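Local atomic coordinates of putative S41 protease (Bacteroides fragilis NCTC 9343, PDB entry 3K50), a protein that probably hydrolyses peptide bonds as a serine peptidase of family S41 and carries a PDZ domain, its substrates being unknown. Residues Q25-Y30 with G59-D64; G111-M116 with S374-Y379; G190-N195 with D210-A215; V224-L229 with K395-I400. All coordinates share one frame; numbering follows the deposited sequence.

From the N terminus, contact 1 closes first: a loop of 28 residues, partly helical, brings 59-64 back to the end of helix 18-26 within the N-terminal domain. Contact 2 then opens on strand 113-117 of the PDZ domain and closes only at 374-379, beyond the peptidase sheet. Contact 3 is nested inside that long loop and joins strand 187-194 to helix 207-221. Contact 4 begins on strand 226-230, also inside the loop, but ends on the C-terminal helix 388-398, so it crosses contact 2. Contacts 3 and 4 meet in the mixed sheet, where Gly190 O lies 2.9 Å from Val228 N. Contact 1 lies across the chain's centre from the other three.

Contact 1: Q25-Y30 with G59-D64; sequences QEYLWY and GFSKID
Tyr27 meets Ser61, and Trp29 meets Phe60, in two side-by-side encounters that join the end of helix 18-26 to the loop entering strand 62-65. In the first, the hydroxyl of Ser61 approaches the tyrosine ring obliquely, with OG 3.9 Å from CE1 of Tyr27. In the second, the far corner of the indole meets the phenyl ring rim to rim, CH2 of Trp29 lying 4.2 Å from CD2 of Phe60, each atom near the plane of the opposing ring. The pair is therefore no face-to-face stack but a light apolar touch.

What lies behind these pairs is more polar. The hydroxyls of Tyr27 and Ser61 both hydrogen-bond to OD2 of Asp57, so one carboxylate oxygen ties the two segments together through their side chains. Each hydroxyl also takes a bond from a backbone amide, Ala54 N for Tyr27 and Val347 N for Ser61. With CG of Tyr27 opposite its own backbone N (chi1 -166°), the ring reaches towards the second segment although its CB does not. Just past the helix a type I turn runs from Tyr27 to Tyr30, closed by Tyr30 N to Tyr27 O at 3.2 Å, and it carries the backbone N of Trp29 to one face of the Tyr27 ring, 3.7 Å above its plane and offset toward the rim. Val330 of strand 330-336 touches both Trp29 and Phe60.

This helix exit and turn, packed on a strand entrance around a shared aspartate, belongs to the S41 N-terminal domain, where strand 62-65 joins the antiparallel sheet through strand 342-352.

Contact 2: G111-M116 with S374-Y379; sequences GHWIMM and SYLSTY
Gly111 and Tyr379 bring the two backbones together, their CA atoms 5.6 Å apart, shortly before strand 113-117. CA of Gly111 lies 3.6 Å from the carbonyl O of Tyr379, and it is the lack of a CB that lets the glycine backbone come this close to the carbonyl. The same CA comes up to the edge of the Tyr379 ring, near its plane.

The second touch is between side chains. CD1 of Leu376 reaches the outer corner of the indole, 4.2 Å from CH2 of Trp113, and lies near the ring plane, so the methyl meets the rim and not a face. Although CB of Trp113 does not point at the loop, the end of the indole comes nearer to it (chi1 -63°). On the loop side, the Tyr379 N to Leu376 O bond (3.2 Å) closes the turn that carries both contacting residues.

Beyond the pair, Tyr81 packs edge-to-face on Trp113, and Arg110 makes a cation-pi contact with the ring of Tyr379. A bound glycerol, probably from the crystallisation liquor, lies about 4 Å from the Tyr379 side chain.

Between the segments the contact is van der Waals in character, small in extent and lacking in directional bonds. The PDZ domain and the loop preceding the C-terminal helix thus meet here through two light touches, with the Arg110 cation-pi contact adding a polar element alongside.

Contact 3: G190-N195 with D210-A215; sequences GYLMYN and DDLRRA
Leu192 and Tyr194 of strand 187-194 both meet Leu212 of helix 207-221. Along the strand, Tyr191 comes first and reaches Phe382 on the other face of the sheet. CB of Leu192 points to the helix, and with CG opposite the backbone N (chi1 179°) the CD2 methyl is brought to 3.8 Å from CD1 of Leu212, the two leucine side chains crossing at about a right angle. The other methyl of Leu192, CD1, comes within 4.6 Å of CB of Ala215, one helical turn further on.

Met193, like Tyr191, touches Phe382. Tyr194 returns to the helix side and meets Leu212 obliquely with one flank of its ring. Both CD1 and CE1 of Tyr194 stand 4.0 Å from CD1 of Leu212, so one methyl of Leu212 touches both strand residues. Phe197 packs edge-to-face on the same tyrosine.

Leu212 also touches Leu244 and Met248 of helix 239-249. Within helix 207-221, acidic and basic residues pair three positions apart: Arg213 NH1 binds Asp210 OD1 at 2.8 Å, approaching from above the carboxylate plane, and Arg214 forms a salt bridge with Asp211. The buried Arg213 is also hydrogen-bonded to Leu281 O.

The strand thus meets Leu212, with Ala215 nearby. Across the interface itself only carbon meets carbon, so the first arm of the beta-alpha-beta unit 187-194, 207-221 and 226-230 is joined by buried hydrophobic packing, while the salt bridges act within the helix.

Contact 4: V224-L229 with K395-I400; sequences VNEFVL and KIMSGI
This is a helix-on-sheet packing contact, partly buried, in which a single side chain, Met397 of the C-terminal helix 388-398, lies against Glu226 and Val228 of strand 226-230. Met397 is modelled as selenomethionine, and its two outermost atoms do the touching. The selenium sits 4.0 Å from both CB and CG of Glu226, so it meets the aliphatic part of the glutamate and not the acid. The glutamate and methionine side chains lie alongside each other, running in opposite senses. Further along, the CE methyl reaches CG2 of Val228 at 3.9 Å, this pair crossing at about a right angle.

The Met397 chain runs straight at chi2 and then turns at chi3 (65°), which carries CE along the strand from Glu226 to Val228. Glu226, bent at its own chi2 (-73°), sends its carboxylate to a salt bridge between OE2 and Lys187 NZ, leaving the hydrocarbon part of the side chain to face the selenium. Met397 also touches Val189 and Tyr294, and so bears on three adjacent strands of the sheet.

Phe227, between the two contacting residues, points away to the other face, where its ring meets Phe216 and Phe219. Gly399, with positive phi, forms a Schellman motif at the C-terminal end of the helix: Ile400 N bonds to Lys395 O at 2.9 Å, and Gly399 N to Ile396 O at 3.1 Å.

Helices 207-221 and 388-398 thus cover opposite faces of strand 226-230, a layered alpha/beta arrangement consistent with the ClpP/crotonase-like fold of the S41 peptidase domain.

Contact 1: Q25-Y30 with G59-D64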
# COMPACT_ATOMS: atom_id res chain seq x y z
N GLN A 25 22.96 -10.95 13.13
CA GLN A 25 23.46 -9.67 13.54
C GLN A 25 22.36 -8.61 13.60
O GLN A 25 22.31 -7.84 14.56
CB GLN A 25 24.59 -9.19 12.60
CG GLN A 25 25.06 -7.69 12.84
CD GLN A 25 25.52 -7.34 14.29
OE1 GLN A 25 25.20 -6.26 14.80
NE2 GLN A 25 26.26 -8.25 14.94
N GLU A 26 21.48 -8.58 12.60
CA GLU A 26 20.56 -7.46 12.41
C GLU A 26 19.09 -7.66 12.75
O GLU A 26 18.37 -6.69 12.84
CB GLU A 26 20.57 -7.08 10.93
CG GLU A 26 21.90 -6.81 10.30
CD GLU A 26 22.56 -5.52 10.76
OE1 GLU A 26 21.91 -4.73 11.45
OE2 GLU A 26 23.73 -5.29 10.43
N TYR A 27 18.66 -8.90 12.89
CA TYR A 27 17.27 -9.22 13.15
C TYR A 27 16.79 -8.77 14.52
O TYR A 27 17.46 -9.03 15.52
CB TYR A 27 17.11 -10.75 13.09
CG TYR A 27 15.72 -11.34 13.01
CD1 TYR A 27 14.68 -10.71 12.30
CD2 TYR A 27 15.48 -12.60 13.49
CE1 TYR A 27 13.42 -11.32 12.19
CE2 TYR A 27 14.21 -13.26 13.33
CZ TYR A 27 13.20 -12.60 12.67
OH TYR A 27 11.98 -13.21 12.48
N LEU A 28 15.61 -8.13 14.56
CA LEU A 28 14.99 -7.71 15.80
C LEU A 28 14.94 -8.87 16.76
O LEU A 28 15.31 -8.73 17.93
CB LEU A 28 13.56 -7.18 15.62
CG LEU A 28 12.82 -6.68 16.86
CD1 LEU A 28 13.51 -5.49 17.55
CD2 LEU A 28 11.38 -6.34 16.53
N TRP A 29 14.51 -10.02 16.24
CA TRP A 29 14.25 -11.19 17.05
C TRP A 29 15.34 -12.26 16.93
O TRP A 29 15.07 -13.45 16.91
CB TRP A 29 12.89 -11.77 16.62
CG TRP A 29 11.69 -10.91 16.92
CD1 TRP A 29 11.43 -10.30 18.11
CD2 TRP A 29 10.55 -10.59 16.07
NE1 TRP A 29 10.28 -9.60 18.04
CE2 TRP A 29 9.71 -9.76 16.82
CE3 TRP A 29 10.21 -10.87 14.76
CZ2 TRP A 29 8.51 -9.26 16.32
CZ3 TRP A 29 9.02 -10.37 14.25
CH2 TRP A 29 8.19 -9.58 15.02
N TYR A 30 16.59 -11.86 16.85
CA TYR A 30 17.65 -12.83 16.66
C TYR A 30 17.66 -13.87 17.79
O TYR A 30 18.01 -15.00 17.60
CB TYR A 30 19.02 -12.13 16.53
CG TYR A 30 19.62 -11.63 17.82
CD1 TYR A 30 19.34 -10.36 18.30
CD2 TYR A 30 20.46 -12.44 18.58
CE1 TYR A 30 19.86 -9.94 19.52
CE2 TYR A 30 21.00 -12.01 19.80
CZ TYR A 30 20.71 -10.77 20.26
OH TYR A 30 21.25 -10.36 21.46
N GLY A 59 5.14 -13.51 8.23
CA GLY A 59 5.32 -12.99 6.90
C GLY A 59 5.76 -11.55 6.85
O GLY A 59 5.65 -10.91 5.78
N PHE A 60 6.33 -11.04 7.94
CA PHE A 60 6.83 -9.67 7.90
C PHE A 60 8.15 -9.62 7.10
O PHE A 60 8.29 -8.90 6.10
CB PHE A 60 6.97 -9.08 9.29
CG PHE A 60 5.76 -9.25 10.17
CD1 PHE A 60 4.47 -9.17 9.66
CD2 PHE A 60 5.92 -9.43 11.52
CE1 PHE A 60 3.39 -9.33 10.48
CE2 PHE A 60 4.83 -9.58 12.36
CZ PHE A 60 3.57 -9.51 11.85
N SER A 61 9.11 -10.43 7.51
CA SER A 61 10.34 -10.54 6.76
C SER A 61 10.09 -11.30 5.49
O SER A 61 9.34 -12.27 5.47
CB SER A 61 11.37 -11.31 7.59
OG SER A 61 11.64 -10.62 8.77
N LYS A 62 10.76 -10.90 4.41
CA LYS A 62 10.56 -11.60 3.15
C LYS A 62 11.68 -11.38 2.13
O LYS A 62 12.46 -10.44 2.25
CB LYS A 62 9.26 -11.15 2.51
CG LYS A 62 9.19 -9.73 2.17
CD LYS A 62 7.73 -9.32 1.97
CE LYS A 62 7.58 -7.87 1.46
NZ LYS A 62 8.20 -7.66 0.10
N ILE A 63 11.74 -12.27 1.15
CA ILE A 63 12.73 -12.21 0.07
C ILE A 63 12.07 -11.58 -1.14
O ILE A 63 10.93 -11.92 -1.50
CB ILE A 63 13.28 -13.62 -0.32
CG1 ILE A 63 13.87 -14.37 0.89
CG2 ILE A 63 14.26 -13.50 -1.53
CD1 ILE A 63 15.06 -13.66 1.62
N ASP A 64 12.78 -10.64 -1.75
CA ASP A 64 12.39 -9.99 -3.00
C ASP A 64 13.56 -10.04 -3.98
O ASP A 64 14.74 -9.89 -3.60
CB ASP A 64 11.99 -8.54 -2.74
CG ASP A 64 10.60 -8.42 -2.15
OD1 ASP A 64 9.66 -9.07 -2.65
OD2 ASP A 64 10.44 -7.67 -1.18

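Contact 2: G111-M116 with S374-Y379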
# COMPACT_ATOMS: atom_id res chain seq x y z
N GLY A 111 -13.14 0.67 -12.38
CA GLY A 111 -14.58 0.47 -12.57
C GLY A 111 -14.89 -0.12 -13.94
O GLY A 111 -15.97 -0.62 -14.18
N HIS A 112 -13.95 -0.02 -14.87
CA HIS A 112 -14.12 -0.72 -16.13
C HIS A 112 -13.87 -2.19 -15.91
O HIS A 112 -13.06 -2.59 -15.06
CB HIS A 112 -13.13 -0.24 -17.18
CG HIS A 112 -13.53 1.02 -17.87
ND1 HIS A 112 -12.63 2.00 -18.20
CD2 HIS A 112 -14.75 1.45 -18.29
CE1 HIS A 112 -13.27 2.98 -18.80
NE2 HIS A 112 -14.55 2.68 -18.86
N TRP A 113 -14.53 -2.99 -16.73
CA TRP A 113 -14.39 -4.44 -16.68
C TRP A 113 -13.88 -4.90 -18.02
O TRP A 113 -14.41 -4.46 -19.04
CB TRP A 113 -15.73 -5.11 -16.46
CG TRP A 113 -16.43 -4.82 -15.17
CD1 TRP A 113 -17.03 -3.67 -14.83
CD2 TRP A 113 -16.68 -5.74 -14.11
NE1 TRP A 113 -17.63 -3.79 -13.60
CE2 TRP A 113 -17.43 -5.06 -13.13
CE3 TRP A 113 -16.33 -7.07 -13.88
CZ2 TRP A 113 -17.82 -5.65 -11.94
CZ3 TRP A 113 -16.75 -7.68 -12.71
CH2 TRP A 113 -17.50 -6.95 -11.74
N ILE A 114 -12.83 -5.72 -18.04
CA ILE A 114 -12.33 -6.32 -19.28
C ILE A 114 -13.14 -7.61 -19.46
O ILE A 114 -13.15 -8.48 -18.58
CB ILE A 114 -10.85 -6.62 -19.24
CG1 ILE A 114 -10.02 -5.36 -19.00
CG2 ILE A 114 -10.39 -7.17 -20.57
CD1 ILE A 114 -8.50 -5.66 -18.90
N MSE A 115 -13.83 -7.73 -20.59
CA MSE A 115 -14.73 -8.88 -20.87
C MSE A 115 -14.22 -9.88 -21.91
O MSE A 115 -14.59 -11.06 -21.87
CB MSE A 115 -16.09 -8.38 -21.31
CG MSE A 115 -16.76 -7.46 -20.32
SE MSE A 115 -18.44 -6.82 -20.94
CE MSE A 115 -19.62 -8.37 -20.49
N MSE A 116 -13.43 -9.39 -22.88
CA MSE A 116 -12.81 -10.23 -23.93
C MSE A 116 -11.47 -9.67 -24.32
O MSE A 116 -11.25 -8.45 -24.21
CB MSE A 116 -13.65 -10.22 -25.18
CG MSE A 116 -15.09 -10.51 -24.92
SE MSE A 116 -15.50 -12.36 -24.72
CE MSE A 116 -16.10 -12.38 -26.58
N SER A 374 -18.30 -5.46 -2.16
CA SER A 374 -19.76 -5.70 -1.96
C SER A 374 -20.66 -4.62 -2.59
O SER A 374 -21.88 -4.78 -2.66
CB SER A 374 -20.09 -5.82 -0.46
OG SER A 374 -19.54 -7.01 0.09
N TYR A 375 -20.05 -3.54 -3.09
CA TYR A 375 -20.77 -2.42 -3.61
C TYR A 375 -20.32 -2.13 -5.05
O TYR A 375 -19.70 -1.08 -5.32
CB TYR A 375 -20.47 -1.20 -2.73
CG TYR A 375 -20.89 -1.25 -1.29
CD1 TYR A 375 -20.11 -1.86 -0.32
CD2 TYR A 375 -22.06 -0.62 -0.88
CE1 TYR A 375 -20.53 -1.88 1.00
CE2 TYR A 375 -22.47 -0.62 0.42
CZ TYR A 375 -21.72 -1.26 1.36
OH TYR A 375 -22.19 -1.20 2.67
N LEU A 376 -20.69 -3.02 -5.95
CA LEU A 376 -20.25 -2.92 -7.34
C LEU A 376 -20.79 -1.69 -8.05
O LEU A 376 -20.07 -1.09 -8.84
CB LEU A 376 -20.60 -4.20 -8.12
CG LEU A 376 -19.84 -5.45 -7.64
CD1 LEU A 376 -20.23 -6.66 -8.51
CD2 LEU A 376 -18.33 -5.27 -7.59
N SER A 377 -22.00 -1.27 -7.73
CA SER A 377 -22.57 -0.08 -8.37
C SER A 377 -21.83 1.24 -8.01
O SER A 377 -21.90 2.24 -8.75
CB SER A 377 -24.05 0.04 -8.05
OG SER A 377 -24.20 0.53 -6.73
N THR A 378 -21.14 1.26 -6.88
CA THR A 378 -20.30 2.42 -6.55
C THR A 378 -18.74 2.12 -6.56
O THR A 378 -17.95 2.84 -5.95
CB THR A 378 -20.73 3.05 -5.23
OG1 THR A 378 -20.79 2.05 -4.23
CG2 THR A 378 -22.12 3.73 -5.38
N TYR A 379 -18.33 1.07 -7.26
CA TYR A 379 -16.89 0.78 -7.48
C TYR A 379 -16.47 1.74 -8.61
O TYR A 379 -16.71 1.47 -9.79
CB TYR A 379 -16.73 -0.67 -7.84
CG TYR A 379 -15.34 -1.22 -7.68
CD1 TYR A 379 -14.37 -0.97 -8.60
CD2 TYR A 379 -15.03 -2.01 -6.58
CE1 TYR A 379 -13.11 -1.50 -8.45
CE2 TYR A 379 -13.74 -2.55 -6.42
CZ TYR A 379 -12.80 -2.29 -7.35
OH TYR A 379 -11.54 -2.85 -7.22

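Contact 3: G190-N195 with D210-A215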
# COMPACT_ATOMS: atom_id res chain seq x y z
N GLY A 190 -9.85 17.66 1.77
CA GLY A 190 -8.69 17.21 1.01
C GLY A 190 -8.77 15.70 0.83
O GLY A 190 -9.00 14.99 1.79
N TYR A 191 -8.59 15.21 -0.40
CA TYR A 191 -8.59 13.76 -0.65
C TYR A 191 -7.23 13.40 -1.27
O TYR A 191 -6.80 13.99 -2.27
CB TYR A 191 -9.73 13.34 -1.60
CG TYR A 191 -9.59 11.90 -2.08
CD1 TYR A 191 -9.91 10.85 -1.23
CD2 TYR A 191 -9.13 11.60 -3.34
CE1 TYR A 191 -9.79 9.54 -1.61
CE2 TYR A 191 -8.97 10.26 -3.75
CZ TYR A 191 -9.31 9.26 -2.89
OH TYR A 191 -9.16 7.97 -3.24
N LEU A 192 -6.56 12.45 -0.66
CA LEU A 192 -5.30 11.97 -1.18
C LEU A 192 -5.23 10.45 -1.24
O LEU A 192 -5.31 9.79 -0.22
CB LEU A 192 -4.14 12.47 -0.30
CG LEU A 192 -2.69 12.07 -0.63
CD1 LEU A 192 -2.24 12.75 -1.92
CD2 LEU A 192 -1.79 12.45 0.49
N MSE A 193 -5.03 9.94 -2.45
CA MSE A 193 -4.76 8.53 -2.70
C MSE A 193 -3.22 8.39 -2.80
O MSE A 193 -2.63 8.71 -3.82
CB MSE A 193 -5.49 8.06 -3.95
CG MSE A 193 -5.68 6.60 -4.05
SE MSE A 193 -4.11 5.40 -4.01
CE MSE A 193 -5.15 3.74 -3.91
N TYR A 194 -2.60 7.95 -1.68
CA TYR A 194 -1.14 7.85 -1.52
C TYR A 194 -0.81 6.39 -1.44
O TYR A 194 -1.16 5.73 -0.47
CB TYR A 194 -0.69 8.56 -0.24
CG TYR A 194 0.83 8.57 0.00
CD1 TYR A 194 1.65 9.30 -0.79
CD2 TYR A 194 1.39 7.93 1.10
CE1 TYR A 194 3.06 9.37 -0.54
CE2 TYR A 194 2.77 7.98 1.37
CZ TYR A 194 3.59 8.70 0.56
OH TYR A 194 4.94 8.76 0.82
N ASN A 195 -0.12 5.87 -2.45
CA ASN A 195 -0.06 4.39 -2.58
C ASN A 195 1.20 3.67 -2.13
O ASN A 195 1.21 2.47 -2.11
CB ASN A 195 -0.38 4.00 -4.04
CG ASN A 195 -1.06 2.64 -4.16
OD1 ASN A 195 -1.95 2.33 -3.39
ND2 ASN A 195 -0.60 1.81 -5.08
N ASP A 210 8.67 15.42 -2.61
CA ASP A 210 8.36 16.78 -3.09
C ASP A 210 6.99 16.84 -3.79
O ASP A 210 6.32 17.85 -3.73
CB ASP A 210 9.53 17.39 -3.91
CG ASP A 210 10.72 17.80 -3.00
OD1 ASP A 210 10.46 18.05 -1.80
OD2 ASP A 210 11.89 17.86 -3.43
N ASP A 211 6.61 15.78 -4.49
CA ASP A 211 5.25 15.68 -5.04
C ASP A 211 4.25 15.74 -3.88
O ASP A 211 3.20 16.37 -3.98
CB ASP A 211 5.01 14.34 -5.75
CG ASP A 211 5.74 14.21 -7.03
OD1 ASP A 211 6.06 15.26 -7.63
OD2 ASP A 211 5.99 13.05 -7.46
N LEU A 212 4.54 15.00 -2.81
CA LEU A 212 3.64 15.00 -1.62
C LEU A 212 3.54 16.41 -1.00
O LEU A 212 2.45 16.89 -0.68
CB LEU A 212 4.09 13.97 -0.57
CG LEU A 212 3.27 13.71 0.69
CD1 LEU A 212 1.92 13.09 0.33
CD2 LEU A 212 3.99 12.78 1.67
N ARG A 213 4.68 17.10 -0.86
CA ARG A 213 4.70 18.44 -0.35
C ARG A 213 3.86 19.34 -1.20
O ARG A 213 3.19 20.24 -0.69
CB ARG A 213 6.11 19.02 -0.31
CG ARG A 213 6.98 18.41 0.79
CD ARG A 213 8.37 18.96 0.80
NE ARG A 213 9.14 18.36 1.92
CZ ARG A 213 10.06 17.37 1.83
NH1 ARG A 213 10.40 16.82 0.67
NH2 ARG A 213 10.66 16.89 2.92
N ARG A 214 3.95 19.13 -2.50
CA ARG A 214 3.26 20.01 -3.44
C ARG A 214 1.75 19.89 -3.27
O ARG A 214 1.07 20.89 -3.37
CB ARG A 214 3.68 19.69 -4.87
CG ARG A 214 3.12 20.67 -5.91
CD ARG A 214 3.97 20.79 -7.17
NE ARG A 214 4.42 19.50 -7.70
CZ ARG A 214 5.61 18.93 -7.51
NH1 ARG A 214 6.61 19.48 -6.79
NH2 ARG A 214 5.83 17.75 -8.06
N ALA A 215 1.27 18.67 -3.08
CA ALA A 215 -0.12 18.37 -2.83
C ALA A 215 -0.57 19.09 -1.53
O ALA A 215 -1.63 19.74 -1.50
CB ALA A 215 -0.29 16.81 -2.67

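Contact 4: V224-L229 with K395-I400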
# COMPACT_ATOMS: atom_id res chain seq x y z
N VAL A 224 -8.36 23.54 3.03
CA VAL A 224 -8.85 22.26 3.52
C VAL A 224 -8.93 22.24 5.06
O VAL A 224 -8.01 22.70 5.75
CB VAL A 224 -7.90 21.15 2.96
CG1 VAL A 224 -7.91 19.96 3.79
CG2 VAL A 224 -8.28 20.91 1.51
N ASN A 225 -10.05 21.76 5.57
CA ASN A 225 -10.28 21.64 7.02
C ASN A 225 -10.77 20.23 7.42
O ASN A 225 -11.03 19.99 8.57
CB ASN A 225 -11.25 22.71 7.55
CG ASN A 225 -12.44 22.91 6.66
OD1 ASN A 225 -13.15 21.94 6.30
ND2 ASN A 225 -12.70 24.19 6.28
N GLU A 226 -10.88 19.33 6.46
CA GLU A 226 -11.15 17.90 6.72
C GLU A 226 -10.25 17.13 5.75
O GLU A 226 -9.81 17.68 4.75
CB GLU A 226 -12.62 17.48 6.53
CG GLU A 226 -13.64 18.13 7.45
CD GLU A 226 -13.66 17.69 8.91
OE1 GLU A 226 -13.17 16.60 9.30
OE2 GLU A 226 -14.28 18.43 9.68
N PHE A 227 -10.00 15.86 6.03
CA PHE A 227 -9.06 15.09 5.19
C PHE A 227 -9.36 13.56 5.13
O PHE A 227 -9.62 12.88 6.13
CB PHE A 227 -7.63 15.35 5.68
CG PHE A 227 -6.55 15.08 4.66
CD1 PHE A 227 -6.12 13.79 4.38
CD2 PHE A 227 -5.92 16.13 4.02
CE1 PHE A 227 -5.13 13.55 3.45
CE2 PHE A 227 -4.92 15.90 3.11
CZ PHE A 227 -4.53 14.62 2.80
N VAL A 228 -9.34 13.05 3.91
CA VAL A 228 -9.51 11.63 3.64
C VAL A 228 -8.19 11.14 3.00
O VAL A 228 -7.86 11.52 1.87
CB VAL A 228 -10.67 11.37 2.70
CG1 VAL A 228 -10.78 9.88 2.42
CG2 VAL A 228 -11.96 11.92 3.30
N LEU A 229 -7.43 10.36 3.76
CA LEU A 229 -6.17 9.76 3.30
C LEU A 229 -6.47 8.29 2.87
O LEU A 229 -6.75 7.43 3.70
CB LEU A 229 -5.14 9.81 4.42
CG LEU A 229 -3.77 9.16 4.22
CD1 LEU A 229 -2.93 9.90 3.24
CD2 LEU A 229 -3.03 9.08 5.63
N LYS A 395 -20.06 11.06 4.24
CA LYS A 395 -21.31 10.98 4.96
C LYS A 395 -21.07 10.99 6.47
O LYS A 395 -21.80 11.65 7.23
CB LYS A 395 -22.12 9.73 4.56
CG LYS A 395 -22.78 9.76 3.14
CD LYS A 395 -23.72 8.52 3.03
CE LYS A 395 -24.35 8.24 1.63
NZ LYS A 395 -24.48 9.46 0.83
N ILE A 396 -20.09 10.22 6.92
CA ILE A 396 -19.81 10.13 8.36
C ILE A 396 -19.42 11.51 8.93
O ILE A 396 -19.94 11.90 9.94
CB ILE A 396 -18.75 9.09 8.65
CG1 ILE A 396 -19.38 7.69 8.50
CG2 ILE A 396 -18.19 9.24 10.09
CD1 ILE A 396 -18.40 6.58 7.96
N MSE A 397 -18.58 12.26 8.23
CA MSE A 397 -18.17 13.56 8.75
C MSE A 397 -19.34 14.54 8.74
O MSE A 397 -19.32 15.53 9.44
CB MSE A 397 -16.96 14.11 7.96
CG MSE A 397 -17.30 14.62 6.58
SE MSE A 397 -15.79 15.32 5.57
CE MSE A 397 -14.75 13.64 5.36
N SER A 398 -20.35 14.30 7.93
CA SER A 398 -21.48 15.21 7.86
C SER A 398 -22.64 14.74 8.72
O SER A 398 -23.67 15.39 8.74
CB SER A 398 -22.01 15.27 6.41
OG SER A 398 -21.09 15.87 5.58
N GLY A 399 -22.51 13.60 9.37
CA GLY A 399 -23.59 13.01 10.18
C GLY A 399 -24.72 12.34 9.45
O GLY A 399 -25.75 12.08 10.04
N ILE A 400 -24.55 12.08 8.15
CA ILE A 400 -25.56 11.47 7.29
C ILE A 400 -25.61 10.00 7.64
O ILE A 400 -26.71 9.41 7.73
CB ILE A 400 -25.25 11.68 5.77
CG1 ILE A 400 -25.33 13.16 5.40
CG2 ILE A 400 -26.25 10.91 4.88
CD1 ILE A 400 -24.57 13.63 4.11